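Local atomic coordinates of nicking enzyme (Staphylococcus aureus, PDB entry 4HTE), a protein that probably nicks plasmid DNA at its origin of transfer as a MobA/MobL-family conjugative relaxase, this all-helical piece being its C-terminal domain. Residues 141-152 and 210-221; 275-284 and 314-322. One frame throughout, in Å; residues are numbered along the deposited sequence.

How the contacts relate
The two contacts join helices at different depths of a chain that is three-quarters helix and has no strand. The centre of contact 1, a buried, mostly apolar knob-into-hole seam, lies about 5 Å from that of the chain; the centre of contact 2, which mixes aromatic packing with polar bridges, lies about 28 Å from it. Their centres are 32 Å apart and their nearest atoms about 16 Å. Contact 2 borders a calcium site: D320, like D328, whose side chain is about 4 Å from that of F321, is seen as a calcium ligand of this protein, but here its side chain lies about 4 Å from a calcium ion, beyond normal coordination distance. Contact 1 is remote.

Contact 1 (141-152 and 210-221)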
loop_
_atom_site.group_PDB
_atom_site.type_symbol
_atom_site.label_atom_id
_atom_site.label_comp_id
_atom_site.label_asym_id
_atom_site.label_seq_id
_atom_site.Cartn_x
_atom_site.Cartn_y
_atom_site.Cartn_z
ATOM N N ILE A 141 3.341 1.039 -8.982
ATOM C CA ILE A 141 2.083 1.022 -8.241
ATOM C C ILE A 141 1.826 -0.352 -7.626
ATOM O O ILE A 141 1.479 -0.456 -6.450
ATOM C CB ILE A 141 0.894 1.411 -9.142
ATOM C CG1 ILE A 141 1.001 2.881 -9.551
ATOM C CG2 ILE A 141 -0.423 1.179 -8.421
ATOM C CD1 ILE A 141 -0.045 3.320 -10.556
ATOM N N LYS A 142 1.991 -1.402 -8.423
ATOM C CA LYS A 142 1.792 -2.762 -7.937
ATOM C C LYS A 142 2.677 -3.055 -6.729
ATOM O O LYS A 142 2.196 -3.532 -5.703
ATOM C CB LYS A 142 2.083 -3.784 -9.038
ATOM C CG LYS A 142 0.846 -4.338 -9.735
ATOM C CD LYS A 142 1.188 -5.594 -10.527
ATOM C CE LYS A 142 -0.005 -6.140 -11.299
ATOM N NZ LYS A 142 -0.332 -5.327 -12.504
ATOM N N GLU A 143 3.969 -2.768 -6.856
ATOM C CA GLU A 143 4.942 -3.090 -5.812
ATOM C C GLU A 143 4.621 -2.424 -4.476
ATOM O O GLU A 143 4.657 -3.068 -3.430
ATOM C CB GLU A 143 6.352 -2.700 -6.260
ATOM C CG GLU A 143 6.955 -3.644 -7.290
ATOM C CD GLU A 143 8.395 -3.301 -7.631
ATOM O OE1 GLU A 143 8.804 -2.142 -7.402
ATOM O OE2 GLU A 143 9.119 -4.193 -8.127
ATOM N N ALA A 144 4.315 -1.131 -4.513
ATOM C CA ALA A 144 3.986 -0.393 -3.300
ATOM C C ALA A 144 2.793 -1.024 -2.597
ATOM O O ALA A 144 2.837 -1.286 -1.397
ATOM C CB ALA A 144 3.684 1.051 -3.631
ATOM N N GLN A 145 1.724 -1.252 -3.354
ATOM C CA GLN A 145 0.522 -1.882 -2.822
ATOM C C GLN A 145 0.870 -3.136 -2.035
ATOM O O GLN A 145 0.470 -3.286 -0.881
ATOM C CB GLN A 145 -0.432 -2.243 -3.960
ATOM C CG GLN A 145 -1.732 -1.463 -3.961
ATOM C CD GLN A 145 -2.139 -1.003 -5.349
ATOM O OE1 GLN A 145 -2.677 0.092 -5.516
ATOM N NE2 GLN A 145 -1.895 -1.841 -6.354
ATOM N N ILE A 146 1.621 -4.035 -2.661
ATOM C CA ILE A 146 1.947 -5.315 -2.046
ATOM C C ILE A 146 2.715 -5.120 -0.744
ATOM O O ILE A 146 2.401 -5.747 0.267
ATOM C CB ILE A 146 2.768 -6.201 -2.996
ATOM C CG1 ILE A 146 1.963 -6.495 -4.262
ATOM C CG2 ILE A 146 3.162 -7.502 -2.310
ATOM C CD1 ILE A 146 2.633 -7.455 -5.201
ATOM N N SER A 147 3.713 -4.244 -0.768
ATOM C CA SER A 147 4.541 -4.004 0.407
ATOM C C SER A 147 3.717 -3.489 1.577
ATOM O O SER A 147 3.751 -4.056 2.670
ATOM C CB SER A 147 5.642 -2.997 0.082
ATOM O OG SER A 147 6.594 -3.555 -0.803
ATOM N N LEU A 148 2.983 -2.409 1.339
ATOM C CA LEU A 148 2.201 -1.763 2.386
ATOM C C LEU A 148 1.138 -2.698 2.956
ATOM O O LEU A 148 0.938 -2.758 4.169
ATOM C CB LEU A 148 1.549 -0.487 1.848
ATOM C CG LEU A 148 2.531 0.579 1.353
ATOM C CD1 LEU A 148 1.808 1.705 0.635
ATOM C CD2 LEU A 148 3.348 1.127 2.515
ATOM N N ASN A 149 0.462 -3.430 2.078
ATOM C CA ASN A 149 -0.601 -4.335 2.498
ATOM C C ASN A 149 -0.057 -5.494 3.332
ATOM O O ASN A 149 -0.750 -6.026 4.199
ATOM C CB ASN A 149 -1.343 -4.872 1.274
ATOM C CG ASN A 149 -2.752 -5.332 1.597
ATOM O OD1 ASN A 149 -3.039 -5.778 2.709
ATOM N ND2 ASN A 149 -3.643 -5.221 0.618
ATOM N N THR A 150 1.186 -5.881 3.069
ATOM C CA THR A 150 1.794 -7.005 3.769
ATOM C C THR A 150 2.109 -6.652 5.220
ATOM O O THR A 150 1.712 -7.371 6.137
ATOM C CB THR A 150 3.089 -7.469 3.068
ATOM O OG1 THR A 150 2.782 -7.956 1.756
ATOM C CG2 THR A 150 3.768 -8.579 3.863
ATOM N N VAL A 151 2.812 -5.541 5.425
ATOM C CA VAL A 151 3.292 -5.172 6.756
ATOM C C VAL A 151 2.166 -4.632 7.635
ATOM O O VAL A 151 2.144 -4.874 8.842
ATOM C CB VAL A 151 4.443 -4.132 6.692
ATOM C CG1 VAL A 151 5.532 -4.594 5.735
ATOM C CG2 VAL A 151 3.922 -2.763 6.286
ATOM N N LEU A 152 1.234 -3.902 7.030
ATOM C CA LEU A 152 0.090 -3.358 7.763
ATOM C C LEU A 152 -0.887 -4.452 8.178
ATOM O O LEU A 152 -1.464 -4.399 9.264
ATOM C CB LEU A 152 -0.643 -2.313 6.921
ATOM C CG LEU A 152 -0.138 -0.876 7.040
ATOM C CD1 LEU A 152 1.373 -0.818 7.102
ATOM C CD2 LEU A 152 -0.650 -0.065 5.869
ATOM N N VAL A 210 10.875 -0.775 9.909
ATOM C CA VAL A 210 9.983 -1.316 8.894
ATOM C C VAL A 210 8.935 -0.286 8.493
ATOM O O VAL A 210 8.584 -0.175 7.318
ATOM C CB VAL A 210 9.271 -2.592 9.388
ATOM C CG1 VAL A 210 8.235 -3.055 8.375
ATOM C CG2 VAL A 210 10.281 -3.702 9.658
ATOM N N PHE A 211 8.444 0.476 9.464
ATOM C CA PHE A 211 7.365 1.423 9.204
ATOM C C PHE A 211 7.879 2.805 8.807
ATOM O O PHE A 211 7.165 3.571 8.161
ATOM C CB PHE A 211 6.417 1.502 10.402
ATOM C CG PHE A 211 5.680 0.217 10.660
ATOM C CD1 PHE A 211 4.690 -0.216 9.792
ATOM C CD2 PHE A 211 5.989 -0.567 11.758
ATOM C CE1 PHE A 211 4.018 -1.403 10.017
ATOM C CE2 PHE A 211 5.320 -1.754 11.990
ATOM C CZ PHE A 211 4.335 -2.173 11.118
ATOM N N ARG A 212 9.113 3.122 9.181
ATOM C CA ARG A 212 9.756 4.314 8.652
ATOM C C ARG A 212 9.886 4.137 7.147
ATOM O O ARG A 212 9.721 5.083 6.377
ATOM C CB ARG A 212 11.133 4.522 9.278
ATOM C CG ARG A 212 11.086 5.028 10.703
ATOM C CD ARG A 212 12.457 5.475 11.176
ATOM N NE ARG A 212 13.370 4.357 11.403
ATOM C CZ ARG A 212 13.323 3.546 12.458
ATOM N NH1 ARG A 212 12.394 3.704 13.391
ATOM N NH2 ARG A 212 14.202 2.562 12.579
ATOM N N ASN A 213 10.172 2.904 6.740
ATOM C CA ASN A 213 10.310 2.566 5.333
ATOM C C ASN A 213 8.959 2.651 4.639
ATOM O O ASN A 213 8.826 3.272 3.585
ATOM C CB ASN A 213 10.884 1.155 5.190
ATOM C CG ASN A 213 11.284 0.827 3.766
ATOM O OD1 ASN A 213 11.577 1.719 2.969
ATOM N ND2 ASN A 213 11.303 -0.460 3.440
ATOM N N ALA A 214 7.958 2.021 5.244
ATOM C CA ALA A 214 6.601 2.051 4.715
ATOM C C ALA A 214 6.172 3.485 4.423
ATOM O O ALA A 214 5.528 3.757 3.411
ATOM C CB ALA A 214 5.639 1.399 5.699
ATOM N N GLU A 215 6.537 4.403 5.312
ATOM C CA GLU A 215 6.160 5.799 5.152
ATOM C C GLU A 215 6.768 6.368 3.875
ATOM O O GLU A 215 6.135 7.155 3.174
ATOM C CB GLU A 215 6.589 6.613 6.375
ATOM C CG GLU A 215 6.055 8.036 6.394
ATOM C CD GLU A 215 6.118 8.670 7.775
ATOM O OE1 GLU A 215 6.381 7.946 8.759
ATOM O OE2 GLU A 215 5.905 9.897 7.877
ATOM N N ASN A 216 7.996 5.961 3.570
ATOM C CA ASN A 216 8.653 6.391 2.340
ATOM C C ASN A 216 7.990 5.786 1.111
ATOM O O ASN A 216 7.736 6.478 0.127
ATOM C CB ASN A 216 10.134 6.021 2.360
ATOM C CG ASN A 216 11.010 7.151 2.857
ATOM O OD1 ASN A 216 10.530 8.099 3.480
ATOM N ND2 ASN A 216 12.305 7.057 2.581
ATOM N N ILE A 217 7.720 4.486 1.170
ATOM C CA ILE A 217 7.022 3.804 0.090
ATOM C C ILE A 217 5.720 4.530 -0.228
ATOM O O ILE A 217 5.463 4.889 -1.375
ATOM C CB ILE A 217 6.698 2.346 0.463
ATOM C CG1 ILE A 217 7.982 1.516 0.528
ATOM C CG2 ILE A 217 5.730 1.746 -0.544
ATOM C CD1 ILE A 217 7.760 0.066 0.889
ATOM N N LEU A 218 4.907 4.740 0.803
ATOM C CA LEU A 218 3.625 5.419 0.658
ATOM C C LEU A 218 3.775 6.712 -0.132
ATOM O O LEU A 218 3.056 6.943 -1.104
ATOM C CB LEU A 218 3.035 5.732 2.036
ATOM C CG LEU A 218 1.558 6.128 2.039
ATOM C CD1 LEU A 218 0.690 4.894 1.839
ATOM C CD2 LEU A 218 1.185 6.856 3.320
ATOM N N GLU A 219 4.712 7.554 0.297
ATOM C CA GLU A 219 4.948 8.841 -0.350
ATOM C C GLU A 219 5.174 8.668 -1.849
ATOM O O GLU A 219 4.622 9.415 -2.655
ATOM C CB GLU A 219 6.145 9.546 0.290
ATOM C CG GLU A 219 6.515 10.865 -0.373
ATOM C CD GLU A 219 6.772 11.975 0.632
ATOM O OE1 GLU A 219 7.262 11.679 1.743
ATOM O OE2 GLU A 219 6.480 13.146 0.310
ATOM N N ASP A 220 5.983 7.681 -2.218
ATOM C CA ASP A 220 6.219 7.375 -3.623
ATOM C C ASP A 220 4.930 6.881 -4.272
ATOM O O ASP A 220 4.552 7.323 -5.356
ATOM C CB ASP A 220 7.312 6.312 -3.761
ATOM C CG ASP A 220 8.652 6.775 -3.223
ATOM O OD1 ASP A 220 8.927 7.993 -3.273
ATOM O OD2 ASP A 220 9.434 5.921 -2.752
ATOM N N TYR A 221 4.257 5.962 -3.586
ATOM C CA TYR A 221 3.016 5.370 -4.073
ATOM C C TYR A 221 1.945 6.430 -4.305
ATOM O O TYR A 221 1.113 6.295 -5.200
ATOM C CB TYR A 221 2.525 4.331 -3.067
ATOM C CG TYR A 221 1.151 3.759 -3.348
ATOM C CD1 TYR A 221 0.941 2.889 -4.407
ATOM C CD2 TYR A 221 0.073 4.072 -2.532
ATOM C CE1 TYR A 221 -0.315 2.359 -4.656
ATOM C CE2 TYR A 221 -1.181 3.548 -2.771
ATOM C CZ TYR A 221 -1.371 2.692 -3.832
ATOM O OH TYR A 221 -2.624 2.173 -4.066
#
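Knob-into-hole packing between two antiparallel helices is carried here by L148 and Y221, each seated in a pocket of the opposite helix. The axes of segments 141-152 and 210-221 approach to 9.6 Å at an angle of 147°, so the pair is splayed rather than strictly antiparallel. L148 enters among A214, I217, L218 and Y221. Its two methyls divide the work: CD1 meets CD1 of L218 at 3.6 Å, the side chains crossing nearly at right angles, while CD2 rests against CB of A214 at 3.9 Å.

Y221 is the reciprocal knob, received by I141, A144, Q145 and L148. Its CG stands anti to the backbone N (chi1 172°), which sends the ring across the neighbouring helix, past the methyl of A144, whose CB lies 3.4 Å from CD1 of Y221. At the far end the phenol OH donates to OE1 of Q145 over 2.5 Å. The donor is tilted slightly from the carbonyl plane, yet the amide and ring planes are 78° apart, and OE1 meets the ring at its edge.

Beside the knobs, I217 sends CG2 to A144 and L148 and CD1 to CB of S147, 3.8 Å away. The hydroxyl of S147 turns to E49 and Y45 of helix 41-58. Farther along, CD1 of L152 meets the ring edge of F211 at CE1, 4.0 Å away; the same ring also touches helix 159-179. L148, L152 and Y221 also touch I157 in a loop, around what is a central, antiparallel and interlocked helix pair of an all-helical domain.

Contact 2 (275-284 and 314-322); sequences KYSDEDRKYI and KLLSEYDFD
Y319 and Y283 form the aromatic part of this contact, with ring planes 20° apart but slid so far past each other that the rings barely overlap. Their centroids are 5.2 Å apart, and what lies over the face of Y283 is chiefly the OH of Y319, 3.6 Å from CG of Y283. I284 supplies the CH-pi contact: its CG2 sits 3.4 Å from the centroid of the F321 ring, almost exactly on the ring normal. With CG2 anti to the backbone N and CG1 anti to the carbonyl carbon (chi1 -64°), the two branches part, and CD1 reaches over one face of Y276 and to CB of Y319.

Polar links frame this apolar centre. NZ of K314, at the end of an extended chain, donates to OH of Y283 at 2.6 Å. The phenol of Y276 donates to the backbone O of Y319 over 2.9 Å, approaching from well above the carbonyl plane. K275 is also extended, its CG lying over the face of Y276 opposite I284, and NZ comes to OD2 of D320 from above the carboxylate plane, a salt bridge of 2.6 Å. The same amine bonds the carbonyl of Y257 and makes a cation-pi contact with its ring. The bridge fixes OD2 of D320, consistent with K275 acting as a second-shell residue for the calcium site.

Helices 278-293 and 302-319 run nearly antiparallel, 168° between the short segments. Helix 327-339 meets F321 through L332 and is tied to R281 by E335, while helix 245-269 sets Y257 against Y276.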
loop_
_atom_site.group_PDB
_atom_site.type_symbol
_atom_site.label_atom_id
_atom_site.label_comp_id
_atom_site.label_asym_id
_atom_site.label_seq_id
_atom_site.Cartn_x
_atom_site.Cartn_y
_atom_site.Cartn_z
ATOM N N LYS A 275 -20.208 16.831 -4.543
ATOM C CA LYS A 275 -20.491 15.447 -4.904
ATOM C C LYS A 275 -21.985 15.136 -4.857
ATOM O O LYS A 275 -22.481 14.328 -5.644
ATOM C CB LYS A 275 -19.734 14.498 -3.969
ATOM C CG LYS A 275 -20.223 13.058 -3.997
ATOM C CD LYS A 275 -19.098 12.093 -3.656
ATOM C CE LYS A 275 -19.617 10.716 -3.270
ATOM N NZ LYS A 275 -18.511 9.726 -3.126
ATOM N N TYR A 276 -22.700 15.784 -3.942
ATOM C CA TYR A 276 -24.111 15.482 -3.714
ATOM C C TYR A 276 -25.033 16.660 -3.996
ATOM O O TYR A 276 -24.602 17.812 -4.046
ATOM C CB TYR A 276 -24.323 15.018 -2.271
ATOM C CG TYR A 276 -23.692 13.683 -1.968
ATOM C CD1 TYR A 276 -24.163 12.526 -2.570
ATOM C CD2 TYR A 276 -22.631 13.574 -1.079
ATOM C CE1 TYR A 276 -23.595 11.301 -2.303
ATOM C CE2 TYR A 276 -22.055 12.348 -0.803
ATOM C CZ TYR A 276 -22.542 11.214 -1.420
ATOM O OH TYR A 276 -21.977 9.987 -1.154
ATOM N N SER A 277 -26.312 16.348 -4.181
ATOM C CA SER A 277 -27.348 17.359 -4.320
ATOM C C SER A 277 -27.699 17.898 -2.941
ATOM O O SER A 277 -27.315 17.316 -1.929
ATOM C CB SER A 277 -28.590 16.747 -4.963
ATOM O OG SER A 277 -28.240 15.930 -6.067
ATOM N N ASP A 278 -28.427 19.008 -2.898
ATOM C CA ASP A 278 -28.867 19.561 -1.623
ATOM C C ASP A 278 -29.853 18.613 -0.954
ATOM O O ASP A 278 -29.828 18.436 0.265
ATOM C CB ASP A 278 -29.506 20.940 -1.815
ATOM C CG ASP A 278 -28.494 22.070 -1.754
ATOM O OD1 ASP A 278 -27.500 21.944 -1.007
ATOM O OD2 ASP A 278 -28.699 23.088 -2.449
ATOM N N GLU A 279 -30.719 18.002 -1.756
ATOM C CA GLU A 279 -31.690 17.047 -1.241
ATOM C C GLU A 279 -30.976 15.833 -0.661
ATOM O O GLU A 279 -31.147 15.503 0.513
ATOM C CB GLU A 279 -32.653 16.610 -2.348
ATOM N N ASP A 280 -30.171 15.175 -1.491
ATOM C CA ASP A 280 -29.420 14.000 -1.063
ATOM C C ASP A 280 -28.602 14.303 0.186
ATOM O O ASP A 280 -28.621 13.539 1.150
ATOM C CB ASP A 280 -28.490 13.523 -2.179
ATOM C CG ASP A 280 -29.243 13.098 -3.423
ATOM O OD1 ASP A 280 -30.385 12.606 -3.291
ATOM O OD2 ASP A 280 -28.691 13.255 -4.533
ATOM N N ARG A 281 -27.886 15.422 0.164
ATOM C CA ARG A 281 -27.027 15.798 1.281
ATOM C C ARG A 281 -27.819 15.811 2.584
ATOM O O ARG A 281 -27.353 15.314 3.609
ATOM C CB ARG A 281 -26.391 17.168 1.030
ATOM C CG ARG A 281 -25.214 17.477 1.939
ATOM C CD ARG A 281 -24.567 18.810 1.598
ATOM N NE ARG A 281 -24.131 18.867 0.204
ATOM C CZ ARG A 281 -24.574 19.727 -0.713
ATOM N NH1 ARG A 281 -25.480 20.650 -0.420
ATOM N NH2 ARG A 281 -24.099 19.667 -1.947
ATOM N N LYS A 282 -29.021 16.374 2.536
ATOM C CA LYS A 282 -29.883 16.429 3.709
ATOM C C LYS A 282 -30.230 15.018 4.173
ATOM O O LYS A 282 -30.128 14.703 5.358
ATOM C CB LYS A 282 -31.162 17.211 3.399
ATOM N N TYR A 283 -30.632 14.173 3.228
ATOM C CA TYR A 283 -30.987 12.790 3.526
ATOM C C TYR A 283 -29.862 12.090 4.284
ATOM O O TYR A 283 -30.073 11.539 5.364
ATOM C CB TYR A 283 -31.277 12.031 2.229
ATOM C CG TYR A 283 -31.766 10.613 2.433
ATOM C CD1 TYR A 283 -30.887 9.597 2.783
ATOM C CD2 TYR A 283 -33.105 10.291 2.262
ATOM C CE1 TYR A 283 -31.330 8.301 2.967
ATOM C CE2 TYR A 283 -33.557 8.997 2.440
ATOM C CZ TYR A 283 -32.664 8.006 2.793
ATOM O OH TYR A 283 -33.103 6.716 2.975
ATOM N N ILE A 284 -28.665 12.123 3.704
ATOM C CA ILE A 284 -27.516 11.411 4.251
ATOM C C ILE A 284 -27.250 11.802 5.701
ATOM O O ILE A 284 -27.092 10.938 6.562
ATOM C CB ILE A 284 -26.245 11.669 3.410
ATOM C CG1 ILE A 284 -26.423 11.112 1.993
ATOM C CG2 ILE A 284 -25.028 11.033 4.071
ATOM C CD1 ILE A 284 -25.272 11.418 1.055
ATOM N N LYS A 314 -28.041 0.807 2.217
ATOM C CA LYS A 314 -28.710 1.727 1.306
ATOM C C LYS A 314 -27.825 2.933 1.009
ATOM O O LYS A 314 -27.559 3.242 -0.148
ATOM C CB LYS A 314 -30.037 2.198 1.898
ATOM C CG LYS A 314 -30.966 2.826 0.880
ATOM C CD LYS A 314 -31.975 3.741 1.543
ATOM C CE LYS A 314 -33.139 4.047 0.620
ATOM N NZ LYS A 314 -34.011 5.122 1.169
ATOM N N LEU A 315 -27.375 3.608 2.063
ATOM C CA LEU A 315 -26.505 4.773 1.929
ATOM C C LEU A 315 -25.365 4.522 0.948
ATOM O O LEU A 315 -25.120 5.324 0.047
ATOM C CB LEU A 315 -25.921 5.150 3.291
ATOM C CG LEU A 315 -26.872 5.813 4.287
ATOM C CD1 LEU A 315 -26.212 5.917 5.653
ATOM C CD2 LEU A 315 -27.299 7.185 3.793
ATOM N N LEU A 316 -24.666 3.408 1.132
ATOM C CA LEU A 316 -23.520 3.077 0.295
ATOM C C LEU A 316 -23.953 2.745 -1.129
ATOM O O LEU A 316 -23.345 3.203 -2.095
ATOM C CB LEU A 316 -22.765 1.889 0.889
ATOM C CG LEU A 316 -21.466 1.519 0.176
ATOM C CD1 LEU A 316 -20.335 2.432 0.620
ATOM C CD2 LEU A 316 -21.118 0.061 0.428
ATOM N N SER A 317 -25.009 1.947 -1.250
ATOM C CA SER A 317 -25.503 1.512 -2.551
ATOM C C SER A 317 -26.076 2.675 -3.353
ATOM O O SER A 317 -25.688 2.901 -4.498
ATOM C CB SER A 317 -26.580 0.441 -2.369
ATOM O OG SER A 317 -27.196 0.126 -3.605
ATOM N N GLU A 318 -26.999 3.409 -2.740
ATOM C CA GLU A 318 -27.704 4.493 -3.415
ATOM C C GLU A 318 -26.848 5.748 -3.622
ATOM O O GLU A 318 -26.880 6.352 -4.695
ATOM C CB GLU A 318 -28.971 4.863 -2.630
ATOM C CG GLU A 318 -29.950 3.712 -2.381
ATOM C CD GLU A 318 -30.698 3.272 -3.628
ATOM O OE1 GLU A 318 -30.245 3.594 -4.747
ATOM O OE2 GLU A 318 -31.749 2.609 -3.480
ATOM N N TYR A 319 -26.080 6.132 -2.605
ATOM C CA TYR A 319 -25.428 7.441 -2.581
ATOM C C TYR A 319 -23.905 7.386 -2.710
ATOM O O TYR A 319 -23.290 8.357 -3.149
ATOM C CB TYR A 319 -25.817 8.182 -1.297
ATOM C CG TYR A 319 -27.301 8.478 -1.192
ATOM C CD1 TYR A 319 -28.192 7.534 -0.684
ATOM C CD2 TYR A 319 -27.812 9.701 -1.603
ATOM C CE1 TYR A 319 -29.552 7.808 -0.594
ATOM C CE2 TYR A 319 -29.165 9.980 -1.515
ATOM C CZ TYR A 319 -30.029 9.033 -1.010
ATOM O OH TYR A 319 -31.375 9.314 -0.925
ATOM N N ASP A 320 -23.299 6.256 -2.349
ATOM C CA ASP A 320 -21.841 6.144 -2.344
ATOM C C ASP A 320 -21.296 6.744 -1.051
ATOM O O ASP A 320 -20.216 7.334 -1.032
ATOM C CB ASP A 320 -21.246 6.879 -3.551
ATOM C CG ASP A 320 -19.802 6.504 -3.826
ATOM O OD1 ASP A 320 -19.440 5.320 -3.674
ATOM O OD2 ASP A 320 -19.026 7.406 -4.214
ATOM N N PHE A 321 -22.053 6.588 0.030
ATOM C CA PHE A 321 -21.651 7.110 1.330
ATOM C C PHE A 321 -21.165 5.984 2.235
ATOM O O PHE A 321 -21.919 5.064 2.557
ATOM C CB PHE A 321 -22.818 7.844 1.992
ATOM C CG PHE A 321 -22.414 8.689 3.167
ATOM C CD1 PHE A 321 -21.741 9.885 2.977
ATOM C CD2 PHE A 321 -22.706 8.287 4.460
ATOM C CE1 PHE A 321 -21.368 10.665 4.056
ATOM C CE2 PHE A 321 -22.336 9.063 5.542
ATOM C CZ PHE A 321 -21.665 10.253 5.340
ATOM N N ASP A 322 -19.902 6.060 2.641
ATOM C CA ASP A 322 -19.313 5.045 3.506
ATOM C C ASP A 322 -19.201 5.552 4.938
ATOM O O ASP A 322 -18.190 6.142 5.321
ATOM C CB ASP A 322 -17.932 4.642 2.986
ATOM C CG ASP A 322 -17.575 3.210 3.331
ATOM O OD1 ASP A 322 -17.515 2.884 4.536
ATOM O OD2 ASP A 322 -17.352 2.409 2.398
#